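Local coordinates for AT-less polyketide synthase (Streptomyces platensis subsp. rosaceus, PDB 4QYR), which probably joins acyl building blocks by decarboxylative Claisen condensation, as the ketosynthase domain KS3 of MgsE in isomigrastatin biosynthesis, with its adjoining linker, at residues R464-A469 with R522-D527; R471-L476 with D515-L520; A489-T494 with V591-Y596. One frame throughout, in Å; residues are numbered along the deposited sequence. Where two conformers were deposited one is given.

Contact 1. Residues R464-A469 with R522-D527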
ATOM      1  N   ARG A 464       6.593 -27.074  24.960  1.00 60.83           N
ATOM      2  CA  ARG A 464       5.561 -26.130  24.551  1.00 56.63           C
ATOM      3  C   ARG A 464       4.167 -26.737  24.735  1.00 55.86           C
ATOM      4  O   ARG A 464       3.164 -26.013  24.822  1.00 52.64           O
ATOM      5  CB  ARG A 464       5.781 -25.712  23.095  1.00 53.89           C
ATOM      6  CG  ARG A 464       6.961 -24.769  22.881  1.00 52.06           C
ATOM      7  CD  ARG A 464       6.820 -23.559  23.767  1.00 53.59           C
ATOM      8  NE  ARG A 464       7.659 -23.650  24.954  1.00 57.84           N
ATOM      9  CZ  ARG A 464       7.488 -22.889  26.028  1.00 58.04           C
ATOM     10  NH1 ARG A 464       6.498 -22.006  26.048  1.00 54.51           N
ATOM     11  NH2 ARG A 464       8.279 -23.032  27.086  1.00 60.28           N
ATOM     12  N   LEU A 465       4.105 -28.067  24.802  1.00 60.51           N
ATOM     13  CA  LEU A 465       2.824 -28.750  24.969  1.00 60.73           C
ATOM     14  C   LEU A 465       2.368 -28.655  26.412  1.00 62.22           C
ATOM     15  O   LEU A 465       1.205 -28.336  26.682  1.00 56.53           O
ATOM     16  CB  LEU A 465       2.912 -30.215  24.532  1.00 62.20           C
ATOM     17  CG  LEU A 465       1.548 -30.878  24.344  1.00 61.78           C
ATOM     18  CD1 LEU A 465       0.701 -29.956  23.505  1.00 60.01           C
ATOM     19  CD2 LEU A 465       1.686 -32.203  23.648  1.00 59.26           C
ATOM     20  N   ARG A 466       3.293 -28.942  27.330  1.00 62.67           N
ATOM     21  CA  ARG A 466       3.056 -28.752  28.757  1.00 62.49           C
ATOM     22  C   ARG A 466       2.650 -27.311  28.993  1.00 61.17           C
ATOM     23  O   ARG A 466       1.765 -27.031  29.797  1.00 60.21           O
ATOM     24  CB  ARG A 466       4.298 -29.083  29.586  1.00 63.27           C
ATOM     25  CG  ARG A 466       4.136 -30.318  30.445  1.00 82.91           C
ATOM     26  CD  ARG A 466       5.180 -30.407  31.551  1.00 84.38           C
ATOM     27  NE  ARG A 466       4.913 -29.484  32.655  1.00 86.20           N
ATOM     28  CZ  ARG A 466       5.843 -28.752  33.266  1.00 87.55           C
ATOM     29  NH1 ARG A 466       7.110 -28.828  32.878  1.00 89.89           N
ATOM     30  NH2 ARG A 466       5.508 -27.947  34.268  1.00 85.86           N
ATOM     31  N   ALA A 467       3.312 -26.404  28.280  1.00 61.88           N
ATOM     32  CA  ALA A 467       3.008 -24.986  28.360  1.00 54.98           C
ATOM     33  C   ALA A 467       1.560 -24.725  27.948  1.00 57.21           C
ATOM     34  O   ALA A 467       0.799 -24.174  28.733  1.00 56.34           O
ATOM     35  CB  ALA A 467       3.966 -24.188  27.498  1.00 52.86           C
ATOM     36  N   THR A 468       1.179 -25.138  26.737  1.00 55.32           N
ATOM     37  CA  THR A 468      -0.197 -24.967  26.269  1.00 57.97           C
ATOM     38  C   THR A 468      -1.213 -25.554  27.258  1.00 61.32           C
ATOM     39  O   THR A 468      -2.211 -24.904  27.596  1.00 63.66           O
ATOM     40  CB  THR A 468      -0.430 -25.625  24.891  1.00 63.27           C
ATOM     41  OG1 THR A 468       0.368 -24.969  23.902  1.00 63.91           O
ATOM     42  CG2 THR A 468      -1.887 -25.490  24.481  1.00 64.05           C
ATOM     43  N   ALA A 469      -0.959 -26.773  27.723  1.00 60.03           N
ATOM     44  CA  ALA A 469      -1.875 -27.425  28.651  1.00 63.53           C
ATOM     45  C   ALA A 469      -2.009 -26.642  29.961  1.00 64.17           C
ATOM     46  O   ALA A 469      -3.115 -26.444  30.479  1.00 65.03           O
ATOM     47  CB  ALA A 469      -1.418 -28.841  28.930  1.00 61.09           C
ATOM     48  N   ARG A 522      -3.042 -33.190  35.763  1.00 83.30           N
ATOM     49  CA  ARG A 522      -2.209 -34.380  35.904  1.00 85.63           C
ATOM     50  C   ARG A 522      -1.109 -34.478  34.835  1.00 83.06           C
ATOM     51  O   ARG A 522      -0.004 -34.963  35.102  1.00 84.43           O
ATOM     52  CB  ARG A 522      -3.083 -35.644  35.876  1.00 90.47           C
ATOM     53  CG  ARG A 522      -3.779 -35.977  37.200  1.00 92.61           C
ATOM     54  CD  ARG A 522      -4.490 -37.332  37.151  1.00103.24           C
ATOM     55  NE  ARG A 522      -5.497 -37.396  36.089  1.00101.22           N
ATOM     56  CZ  ARG A 522      -6.771 -37.019  36.222  1.00102.58           C
ATOM     57  NH1 ARG A 522      -7.220 -36.543  37.381  1.00103.00           N
ATOM     58  NH2 ARG A 522      -7.602 -37.112  35.188  1.00102.16           N
ATOM     59  N   PHE A 523      -1.418 -34.024  33.625  1.00 86.83           N
ATOM     60  CA  PHE A 523      -0.451 -34.036  32.529  1.00 81.78           C
ATOM     61  C   PHE A 523       0.627 -32.999  32.777  1.00 75.56           C
ATOM     62  O   PHE A 523       1.815 -33.254  32.548  1.00 75.58           O
ATOM     63  CB  PHE A 523      -1.145 -33.774  31.194  1.00 74.10           C
ATOM     64  CG  PHE A 523      -0.211 -33.389  30.083  1.00 71.16           C
ATOM     65  CD1 PHE A 523       0.454 -34.350  29.355  1.00 73.79           C
ATOM     66  CD2 PHE A 523      -0.005 -32.056  29.757  1.00 68.02           C
ATOM     67  CE1 PHE A 523       1.313 -33.987  28.327  1.00 69.33           C
ATOM     68  CE2 PHE A 523       0.855 -31.689  28.733  1.00 65.55           C
ATOM     69  CZ  PHE A 523       1.510 -32.651  28.019  1.00 66.22           C
ATOM     70  N   PHE A 524       0.202 -31.831  33.251  1.00 74.46           N
ATOM     71  CA  PHE A 524       1.126 -30.753  33.577  1.00 73.29           C
ATOM     72  C   PHE A 524       2.100 -31.158  34.675  1.00 83.82           C
ATOM     73  O   PHE A 524       3.305 -30.902  34.593  1.00 81.62           O
ATOM     74  CB  PHE A 524       0.361 -29.522  34.020  1.00 72.31           C
ATOM     75  CG  PHE A 524       1.206 -28.290  34.110  1.00 73.61           C
ATOM     76  CD1 PHE A 524       1.486 -27.543  32.970  1.00 70.38           C
ATOM     77  CD2 PHE A 524       1.715 -27.868  35.327  1.00 76.56           C
ATOM     78  CE1 PHE A 524       2.256 -26.393  33.040  1.00 65.83           C
ATOM     79  CE2 PHE A 524       2.491 -26.720  35.405  1.00 79.50           C
ATOM     80  CZ  PHE A 524       2.758 -25.980  34.256  1.00 68.13           C
ATOM     81  N   ALA A 525       1.553 -31.796  35.705  1.00 84.34           N
ATOM     82  CA  ALA A 525       2.330 -32.253  36.842  1.00 85.96           C
ATOM     83  C   ALA A 525       3.263 -33.396  36.464  1.00 85.88           C
ATOM     84  O   ALA A 525       4.091 -33.814  37.273  1.00 87.40           O
ATOM     85  CB  ALA A 525       1.407 -32.676  37.960  1.00 90.64           C
ATOM     86  N   GLY A 526       3.108 -33.910  35.245  1.00 84.69           N
ATOM     87  CA  GLY A 526       4.053 -34.852  34.672  1.00 87.72           C
ATOM     88  C   GLY A 526       3.775 -36.309  34.982  1.00 94.20           C
ATOM     89  O   GLY A 526       4.673 -37.150  34.908  1.00 96.47           O
ATOM     90  N   ASP A 527       2.532 -36.608  35.337  1.00 97.64           N
ATOM     91  CA  ASP A 527       2.124 -37.982  35.588  1.00102.42           C
ATOM     92  C   ASP A 527       2.266 -38.816  34.324  1.00103.29           C
ATOM     93  O   ASP A 527       2.256 -38.282  33.211  1.00 97.25           O
ATOM     94  CB  ASP A 527       0.673 -38.038  36.082  1.00104.14           C
ATOM     95  CG  ASP A 527       0.500 -37.460  37.477  1.00106.00           C
ATOM     96  OD1 ASP A 527      -0.536 -37.753  38.118  1.00108.69           O
ATOM     97  OD2 ASP A 527       1.393 -36.710  37.927  1.00104.58           O
TER
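The guanidinium of Arg466 lies over one face of the Phe524 ring, with CZ 4.3 Å from the ring centroid and almost on the ring normal, a cation-pi contact. The two planes are turned 64° apart, so this is no parallel stack: NH2 dips toward the ring and sits nearest its rim, 3.4 Å from Phe524 CZ. At the edge of the same ring, in its plane, lies the backbone O of Arg466. A bend at chi3 (75°) turns NE back toward the end of the other helix, where it gives Phe524 O a weak hydrogen bond of 2.9 Å, poorly aligned at 116°. Phe524 is thus met twice by Arg466, at ring and at carbonyl. With CG anti to its backbone N, the Phe523 ring is carried toward helix 462-478: its edge faces Leu465 O, Arg466 CA and Ala469 CB come in obliquely, the latter 3.6 Å from Phe523 CD2, and Leu465 CG meets Phe523 CZ. Just beyond, Gly526, with positive phi, closes the helix in a Schellman motif. The contact thus pairs helix 462-478 near its start with the C-terminal end of helix 513-524 in the KS-MAT linker. Leu506 of strand 504-510 touches both Leu465 and Phe523, Leu457 of strand 453-459 packs against Ala469, and Arg473, a few residues further along helix 462-478, also makes a cation-pi contact with Phe524.

Contact 2. Residues R471-L476 with D515-L520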
ATOM      1  N   ARG A 471      -1.427 -23.312  30.571  1.00 63.32           N
ATOM      2  CA  ARG A 471      -2.173 -22.078  30.416  1.00 63.78           C
ATOM      3  C   ARG A 471      -3.654 -22.339  30.163  1.00 62.49           C
ATOM      4  O   ARG A 471      -4.497 -21.516  30.529  1.00 58.05           O
ATOM      5  CB  ARG A 471      -1.595 -21.214  29.283  1.00 64.48           C
ATOM      6  CG  ARG A 471      -0.114 -21.371  29.018  1.00 64.47           C
ATOM      7  CD  ARG A 471       0.331 -20.494  27.859  1.00 63.51           C
ATOM      8  NE  ARG A 471      -0.085 -19.117  28.058  1.00 67.89           N
ATOM      9  CZ  ARG A 471      -0.158 -18.200  27.102  1.00 70.07           C
ATOM     10  NH1 ARG A 471       0.158 -18.505  25.848  1.00 66.01           N
ATOM     11  NH2 ARG A 471      -0.554 -16.968  27.407  1.00 74.73           N
ATOM     12  N   LEU A 472      -3.970 -23.473  29.540  1.00 64.22           N
ATOM     13  CA  LEU A 472      -5.369 -23.836  29.327  1.00 62.11           C
ATOM     14  C   LEU A 472      -6.044 -24.175  30.651  1.00 65.14           C
ATOM     15  O   LEU A 472      -7.157 -23.719  30.909  1.00 59.70           O
ATOM     16  CB  LEU A 472      -5.512 -25.009  28.358  1.00 59.44           C
ATOM     17  CG  LEU A 472      -6.972 -25.190  27.923  1.00 56.97           C
ATOM     18  CD1 LEU A 472      -7.552 -23.868  27.429  1.00 53.22           C
ATOM     19  CD2 LEU A 472      -7.122 -26.261  26.856  1.00 55.29           C
ATOM     20  N   ARG A 473      -5.375 -24.970  31.488  1.00 68.16           N
ATOM     21  CA  ARG A 473      -5.906 -25.249  32.818  1.00 65.17           C
ATOM     22  C   ARG A 473      -6.229 -23.948  33.528  1.00 68.39           C
ATOM     23  O   ARG A 473      -7.362 -23.713  33.931  1.00 66.72           O
ATOM     24  CB  ARG A 473      -4.931 -26.050  33.668  1.00 67.73           C
ATOM     25  CG  ARG A 473      -5.415 -26.173  35.108  1.00 71.57           C
ATOM     26  CD  ARG A 473      -4.343 -26.640  36.071  1.00 83.82           C
ATOM     27  NE  ARG A 473      -3.095 -25.911  35.881  1.00 80.82           N
ATOM     28  CZ  ARG A 473      -1.999 -26.092  36.611  1.00 85.14           C
ATOM     29  NH1 ARG A 473      -1.998 -26.976  37.604  1.00 88.51           N
ATOM     30  NH2 ARG A 473      -0.907 -25.383  36.350  1.00 85.29           N
ATOM     31  N   ASP A 474      -5.217 -23.099  33.650  1.00 67.42           N
ATOM     32  CA  ASP A 474      -5.333 -21.817  34.338  1.00 68.40           C
ATOM     33  C   ASP A 474      -6.477 -20.941  33.831  1.00 66.38           C
ATOM     34  O   ASP A 474      -7.282 -20.460  34.623  1.00 72.98           O
ATOM     35  CB  ASP A 474      -4.017 -21.047  34.231  1.00 67.90           C
ATOM     36  CG  ASP A 474      -2.913 -21.660  35.072  1.00 72.19           C
ATOM     37  OD1 ASP A 474      -3.056 -22.823  35.528  1.00 73.84           O
ATOM     38  OD2 ASP A 474      -1.896 -20.968  35.276  1.00 72.17           O
ATOM     39  N   PHE A 475      -6.551 -20.725  32.524  1.00 59.89           N
ATOM     40  CA  PHE A 475      -7.640 -19.937  31.951  1.00 58.43           C
ATOM     41  C   PHE A 475      -9.004 -20.561  32.232  1.00 66.00           C
ATOM     42  O   PHE A 475      -9.967 -19.852  32.517  1.00 65.37           O
ATOM     43  CB  PHE A 475      -7.452 -19.777  30.440  1.00 59.51           C
ATOM     44  CG  PHE A 475      -8.652 -19.221  29.725  1.00 61.17           C
ATOM     45  CD1 PHE A 475      -8.768 -17.853  29.506  1.00 63.07           C
ATOM     46  CD2 PHE A 475      -9.646 -20.062  29.239  1.00 53.81           C
ATOM     47  CE1 PHE A 475      -9.862 -17.327  28.833  1.00 61.97           C
ATOM     48  CE2 PHE A 475     -10.739 -19.548  28.585  1.00 52.77           C
ATOM     49  CZ  PHE A 475     -10.847 -18.175  28.378  1.00 64.47           C
ATOM     50  N   LEU A 476      -9.088 -21.884  32.136  1.00 71.52           N
ATOM     51  CA  LEU A 476     -10.375 -22.555  32.212  1.00 79.45           C
ATOM     52  C   LEU A 476     -11.000 -22.432  33.588  1.00 94.43           C
ATOM     53  O   LEU A 476     -12.218 -22.403  33.699  1.00 98.63           O
ATOM     54  CB  LEU A 476     -10.244 -24.030  31.830  1.00 64.17           C
ATOM     55  CG  LEU A 476     -10.199 -24.317  30.324  1.00 64.43           C
ATOM     56  CD1 LEU A 476     -10.501 -25.784  30.020  1.00 62.80           C
ATOM     57  CD2 LEU A 476     -11.128 -23.376  29.538  1.00 59.14           C
ATOM     58  N   ASP A 515     -13.614 -33.064  34.335  1.00 97.42           N
ATOM     59  CA  ASP A 515     -12.926 -34.149  33.657  1.00 95.45           C
ATOM     60  C   ASP A 515     -11.774 -33.529  32.866  1.00 88.36           C
ATOM     61  O   ASP A 515     -10.649 -34.040  32.851  1.00 86.10           O
ATOM     62  CB  ASP A 515     -13.885 -34.921  32.744  1.00 99.30           C
ATOM     63  CG  ASP A 515     -14.772 -35.893  33.507  1.00109.90           C
ATOM     64  OD1 ASP A 515     -15.232 -35.556  34.624  1.00114.31           O
ATOM     65  OD2 ASP A 515     -15.013 -37.001  32.987  1.00114.08           O
ATOM     66  N   VAL A 516     -12.078 -32.401  32.229  1.00 83.18           N
ATOM     67  CA  VAL A 516     -11.098 -31.634  31.481  1.00 77.84           C
ATOM     68  C   VAL A 516     -10.020 -31.084  32.398  1.00 77.93           C
ATOM     69  O   VAL A 516      -8.848 -31.423  32.264  1.00 80.79           O
ATOM     70  CB  VAL A 516     -11.749 -30.456  30.738  1.00 76.31           C
ATOM     71  CG1 VAL A 516     -10.697 -29.623  30.020  1.00 69.06           C
ATOM     72  CG2 VAL A 516     -12.808 -30.950  29.780  1.00 77.56           C
ATOM     73  N   LEU A 517     -10.427 -30.232  33.330  1.00 77.40           N
ATOM     74  CA  LEU A 517      -9.493 -29.594  34.254  1.00 80.37           C
ATOM     75  C   LEU A 517      -8.610 -30.577  35.040  1.00 85.18           C
ATOM     76  O   LEU A 517      -7.442 -30.288  35.336  1.00 84.18           O
ATOM     77  CB  LEU A 517     -10.261 -28.720  35.237  1.00 82.83           C
ATOM     78  CG  LEU A 517     -10.502 -27.292  34.782  1.00 75.78           C
ATOM     79  CD1 LEU A 517     -11.032 -26.479  35.945  1.00 79.72           C
ATOM     80  CD2 LEU A 517      -9.213 -26.720  34.246  1.00 72.57           C
ATOM     81  N   GLY A 518      -9.164 -31.731  35.386  1.00 83.39           N
ATOM     82  CA  GLY A 518      -8.393 -32.722  36.100  1.00 86.35           C
ATOM     83  C   GLY A 518      -7.344 -33.362  35.215  1.00 84.64           C
ATOM     84  O   GLY A 518      -6.204 -33.566  35.628  1.00 85.26           O
ATOM     85  N   THR A 519      -7.729 -33.681  33.986  1.00 82.70           N
ATOM     86  CA  THR A 519      -6.822 -34.379  33.082  1.00 85.06           C
ATOM     87  C   THR A 519      -5.633 -33.493  32.704  1.00 78.19           C
ATOM     88  O   THR A 519      -4.521 -33.992  32.561  1.00 78.33           O
ATOM     89  CB  THR A 519      -7.551 -34.860  31.814  1.00 83.26           C
ATOM     90  OG1 THR A 519      -8.630 -35.734  32.185  1.00 83.83           O
ATOM     91  CG2 THR A 519      -6.597 -35.614  30.914  1.00 79.59           C
ATOM     92  N   LEU A 520      -5.874 -32.183  32.575  1.00 86.51           N
ATOM     93  CA  LEU A 520      -4.830 -31.172  32.335  1.00 72.65           C
ATOM     94  C   LEU A 520      -3.858 -30.985  33.509  1.00 76.74           C
ATOM     95  O   LEU A 520      -2.653 -30.834  33.314  1.00 73.37           O
ATOM     96  CB  LEU A 520      -5.471 -29.819  32.014  1.00 71.94           C
ATOM     97  CG  LEU A 520      -6.086 -29.587  30.637  1.00 70.60           C
ATOM     98  CD1 LEU A 520      -6.368 -28.096  30.412  1.00 64.29           C
ATOM     99  CD2 LEU A 520      -5.180 -30.143  29.558  1.00 65.46           C
TER
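Leucines carry this buried helix-helix packing, in which Val516, Leu517 and Leu520 of helix 513-524 lie against Leu472, Arg473 and Leu476 of helix 462-478 within the KS-MAT linker. The short segments run roughly antiparallel, at 143° between their N-to-C directions, and their axes approach to 9.5 Å. Leu520 reaches across with CD1, which lies 3.5 Å from the backbone N of Arg473 and also touches Leu472 CB. Leu517 does the same one turn away: its CD2 lies 3.5 Å from Arg473 O and 3.8 Å from Leu476 CB. The Arg473 backbone is thus flanked by two methyls, Leu520 CD1 near N and Leu517 CD2 near O, and its CG, anti to the backbone N (chi1 172°), lies against Leu517 CD2 as well. Leu476 points at the other helix and places CD1 3.8 Å from Val516 CG1, the two side chains crossing at about a right angle. Strand 453-459 packs against both helices, Leu457 on Leu472 and Ile455 on Val516. No hydrogen bond spans the two segments. At the charged end of Arg473, NH1 forms a salt bridge with Asp521 OD1, and NE one with Asp474 OD1 at 3.1 Å, whose hydrogen bond is weak. The join thus rests on apolar packing, shared by the aliphatic part of Arg473, while its charge is probably offset by Asp521 and Asp474, leaving the interface to apolar groups.

Contact 3. Residues A489-T494 with V591-Y596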
ATOM      1  N   ALA A 489     -18.626 -28.567  24.290  1.00 78.04           N
ATOM      2  CA  ALA A 489     -18.506 -28.894  22.873  1.00 64.55           C
ATOM      3  C   ALA A 489     -17.964 -27.716  22.083  1.00 60.52           C
ATOM      4  O   ALA A 489     -17.322 -27.898  21.056  1.00 65.39           O
ATOM      5  CB  ALA A 489     -19.826 -29.326  22.313  1.00 66.54           C
ATOM      6  N   ASP A 490     -18.223 -26.509  22.567  1.00 59.41           N
ATOM      7  CA  ASP A 490     -17.725 -25.303  21.921  1.00 62.00           C
ATOM      8  C   ASP A 490     -16.223 -25.161  22.143  1.00 61.56           C
ATOM      9  O   ASP A 490     -15.477 -24.718  21.253  1.00 51.33           O
ATOM     10  CB  ASP A 490     -18.460 -24.065  22.454  1.00 66.03           C
ATOM     11  CG  ASP A 490     -19.727 -23.742  21.669  1.00 69.44           C
ATOM     12  OD1 ASP A 490     -20.571 -22.967  22.184  1.00 70.08           O
ATOM     13  OD2 ASP A 490     -19.871 -24.258  20.539  1.00 71.06           O
ATOM     14  N   LEU A 491     -15.800 -25.537  23.352  1.00 62.61           N
ATOM     15  CA  LEU A 491     -14.392 -25.533  23.734  1.00 59.19           C
ATOM     16  C   LEU A 491     -13.665 -26.561  22.897  1.00 58.24           C
ATOM     17  O   LEU A 491     -12.612 -26.270  22.315  1.00 55.87           O
ATOM     18  CB  LEU A 491     -14.237 -25.817  25.235  1.00 57.53           C
ATOM     19  CG  LEU A 491     -12.924 -26.163  25.944  1.00 57.91           C
ATOM     20  CD1 LEU A 491     -12.666 -27.650  25.985  1.00 60.14           C
ATOM     21  CD2 LEU A 491     -11.739 -25.415  25.355  1.00 61.13           C
ATOM     22  N   ALA A 492     -14.256 -27.752  22.823  1.00 57.12           N
ATOM     23  CA  ALA A 492     -13.674 -28.854  22.076  1.00 57.53           C
ATOM     24  C   ALA A 492     -13.658 -28.531  20.595  1.00 59.28           C
ATOM     25  O   ALA A 492     -12.647 -28.717  19.926  1.00 61.36           O
ATOM     26  CB  ALA A 492     -14.432 -30.119  22.333  1.00 66.42           C
ATOM     27  N   PHE A 493     -14.778 -28.032  20.092  1.00 54.79           N
ATOM     28  CA  PHE A 493     -14.850 -27.545  18.712  1.00 57.25           C
ATOM     29  C   PHE A 493     -13.714 -26.612  18.334  1.00 53.08           C
ATOM     30  O   PHE A 493     -13.144 -26.736  17.263  1.00 50.31           O
ATOM     31  CB  PHE A 493     -16.163 -26.809  18.477  1.00 57.37           C
ATOM     32  CG  PHE A 493     -16.297 -26.235  17.104  1.00 55.00           C
ATOM     33  CD1 PHE A 493     -16.599 -27.052  16.026  1.00 56.64           C
ATOM     34  CD2 PHE A 493     -16.146 -24.873  16.890  1.00 54.04           C
ATOM     35  CE1 PHE A 493     -16.747 -26.526  14.752  1.00 56.64           C
ATOM     36  CE2 PHE A 493     -16.289 -24.333  15.625  1.00 51.82           C
ATOM     37  CZ  PHE A 493     -16.590 -25.163  14.552  1.00 55.56           C
ATOM     38  N   THR A 494     -13.403 -25.670  19.215  1.00 54.17           N
ATOM     39  CA  THR A 494     -12.427 -24.644  18.896  1.00 45.50           C
ATOM     40  C   THR A 494     -11.015 -25.207  18.928  1.00 50.80           C
ATOM     41  O   THR A 494     -10.167 -24.805  18.130  1.00 43.31           O
ATOM     42  CB  THR A 494     -12.550 -23.460  19.857  1.00 44.89           C
ATOM     43  OG1 THR A 494     -13.825 -22.846  19.667  1.00 54.26           O
ATOM     44  CG2 THR A 494     -11.485 -22.441  19.599  1.00 42.33           C
ATOM     45  N   VAL A 591     -14.768 -19.991  20.542  1.00 49.19           N
ATOM     46  CA  VAL A 591     -14.450 -19.603  21.921  1.00 48.68           C
ATOM     47  C   VAL A 591     -13.041 -19.026  22.074  1.00 53.82           C
ATOM     48  O   VAL A 591     -12.074 -19.588  21.565  1.00 58.39           O
ATOM     49  CB  VAL A 591     -14.574 -20.811  22.863  1.00 51.47           C
ATOM     50  CG1 VAL A 591     -14.050 -20.472  24.241  1.00 53.02           C
ATOM     51  CG2 VAL A 591     -16.013 -21.287  22.929  1.00 54.41           C
ATOM     52  N   ARG A 592     -12.916 -17.925  22.802  0.73 51.65           N
ATOM     53  CA  ARG A 592     -11.622 -17.269  22.934  0.73 42.02           C
ATOM     54  C   ARG A 592     -10.780 -17.917  24.031  0.73 45.83           C
ATOM     55  O   ARG A 592     -11.051 -17.750  25.215  0.73 47.30           O
ATOM     56  CB  ARG A 592     -11.828 -15.782  23.203  0.73 40.17           C
ATOM     57  CG  ARG A 592     -12.745 -15.134  22.177  0.73 39.58           C
ATOM     58  CD  ARG A 592     -13.189 -13.741  22.576  0.73 38.33           C
ATOM     59  NE  ARG A 592     -14.004 -13.139  21.528  0.73 37.82           N
ATOM     60  CZ  ARG A 592     -14.507 -11.915  21.579  0.73 36.79           C
ATOM     61  NH1 ARG A 592     -14.283 -11.146  22.632  0.73 36.16           N
ATOM     62  NH2 ARG A 592     -15.229 -11.457  20.571  0.73 36.55           N
ATOM     63  N   LEU A 593      -9.758 -18.662  23.612  1.00 46.92           N
ATOM     64  CA  LEU A 593      -8.867 -19.395  24.521  1.00 47.24           C
ATOM     65  C   LEU A 593      -7.484 -18.748  24.472  1.00 41.65           C
ATOM     66  O   LEU A 593      -7.270 -17.844  23.660  1.00 47.21           O
ATOM     67  CB  LEU A 593      -8.804 -20.875  24.120  1.00 45.89           C
ATOM     68  CG  LEU A 593     -10.165 -21.544  23.955  1.00 48.22           C
ATOM     69  CD1 LEU A 593     -10.021 -22.879  23.268  1.00 50.02           C
ATOM     70  CD2 LEU A 593     -10.832 -21.685  25.294  1.00 50.07           C
ATOM     71  N   PRO A 594      -6.533 -19.187  25.323  1.00 42.51           N
ATOM     72  CA  PRO A 594      -5.234 -18.513  25.206  1.00 42.74           C
ATOM     73  C   PRO A 594      -4.493 -18.934  23.940  1.00 46.88           C
ATOM     74  O   PRO A 594      -4.724 -20.050  23.449  1.00 48.24           O
ATOM     75  CB  PRO A 594      -4.478 -18.966  26.459  1.00 42.45           C
ATOM     76  CG  PRO A 594      -5.499 -19.595  27.342  1.00 45.37           C
ATOM     77  CD  PRO A 594      -6.524 -20.163  26.423  1.00 46.32           C
ATOM     78  N   ALA A 595      -3.634 -18.056  23.419  1.00 37.62           N
ATOM     79  CA  ALA A 595      -2.890 -18.370  22.205  1.00 46.32           C
ATOM     80  C   ALA A 595      -1.607 -19.174  22.502  1.00 48.99           C
ATOM     81  O   ALA A 595      -1.251 -19.408  23.669  1.00 47.78           O
ATOM     82  CB  ALA A 595      -2.551 -17.108  21.458  1.00 34.77           C
ATOM     83  N   TYR A 596      -0.922 -19.583  21.432  1.00 46.31           N
ATOM     84  CA  TYR A 596       0.314 -20.360  21.529  1.00 46.07           C
ATOM     85  C   TYR A 596       1.384 -19.652  22.368  1.00 48.56           C
ATOM     86  O   TYR A 596       1.641 -18.466  22.163  1.00 50.60           O
ATOM     87  CB  TYR A 596       0.866 -20.644  20.122  1.00 41.65           C
ATOM     88  CG  TYR A 596       1.993 -21.654  20.099  1.00 44.01           C
ATOM     89  CD1 TYR A 596       1.722 -23.017  20.135  1.00 46.88           C
ATOM     90  CD2 TYR A 596       3.322 -21.251  20.060  1.00 41.81           C
ATOM     91  CE1 TYR A 596       2.743 -23.954  20.126  1.00 49.60           C
ATOM     92  CE2 TYR A 596       4.348 -22.183  20.065  1.00 45.64           C
ATOM     93  CZ  TYR A 596       4.052 -23.534  20.091  1.00 48.75           C
ATOM     94  OH  TYR A 596       5.052 -24.476  20.083  1.00 45.35           O
TER
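One hydrogen bond crosses this contact: the backbone N of Val591 gives Thr494 OG1 a weak, bent bond of 3.1 Å, with an N-H...O angle of 127°. The same hydroxyl donates to Asp490 O one turn earlier in its own helix, 3.0 Å away and nearly along the C=O axis, so OG1 links the helix to the extended chain. With OG1 anti to the carbonyl carbon (chi1 -65°), it can reach back to Asp490 O. The carboxylate of Asp490 adds a tie, OD2 accepting from the backbone N of Arg589. The remaining contacts are mostly between aliphatic groups, though Thr494 CG2 also lies against Val591 O. Val591 lays CG2 3.7 Å from Asp490 CB. Leu593 brings CD1 to 3.7 Å from Leu491 CD2, the two leucines crossing at about a right angle, and the same CD1 touches Thr494 CG2 at 4.0 Å. The irregular chain of 591-596 runs past helix 488-497, where Ile455 of strand 453-459 packs on Leu491, and on toward helix 462-478, where Phe475 touches Leu593 and Pro594. Arg592 on Asn105 and the hydrogen bond of Tyr596 N to Glu104 OE1 then tie it to helix 90-106 of the ketosynthase body.

Contacts 1 and 2 join the same two helices, 462-478 and 513-524, contact 2 nested in the chain between the segments of contact 1. Contact 2 is the buried part, made of leucine packing. Contact 1, at the end of helix 513-524, is only partly buried and mixes an apolar aromatic with a cation-pi pair and a weak bond. The two meet where Leu520 CD1 of contact 2 lies near Ala469 O of contact 1. Contact 3, again buried, uses helix 488-497 and an irregular return segment, with a threonine hydroxyl among aliphatic groups; its Tyr596 packs against Arg464 of contact 1. All three lie on the same side of the chain's centre.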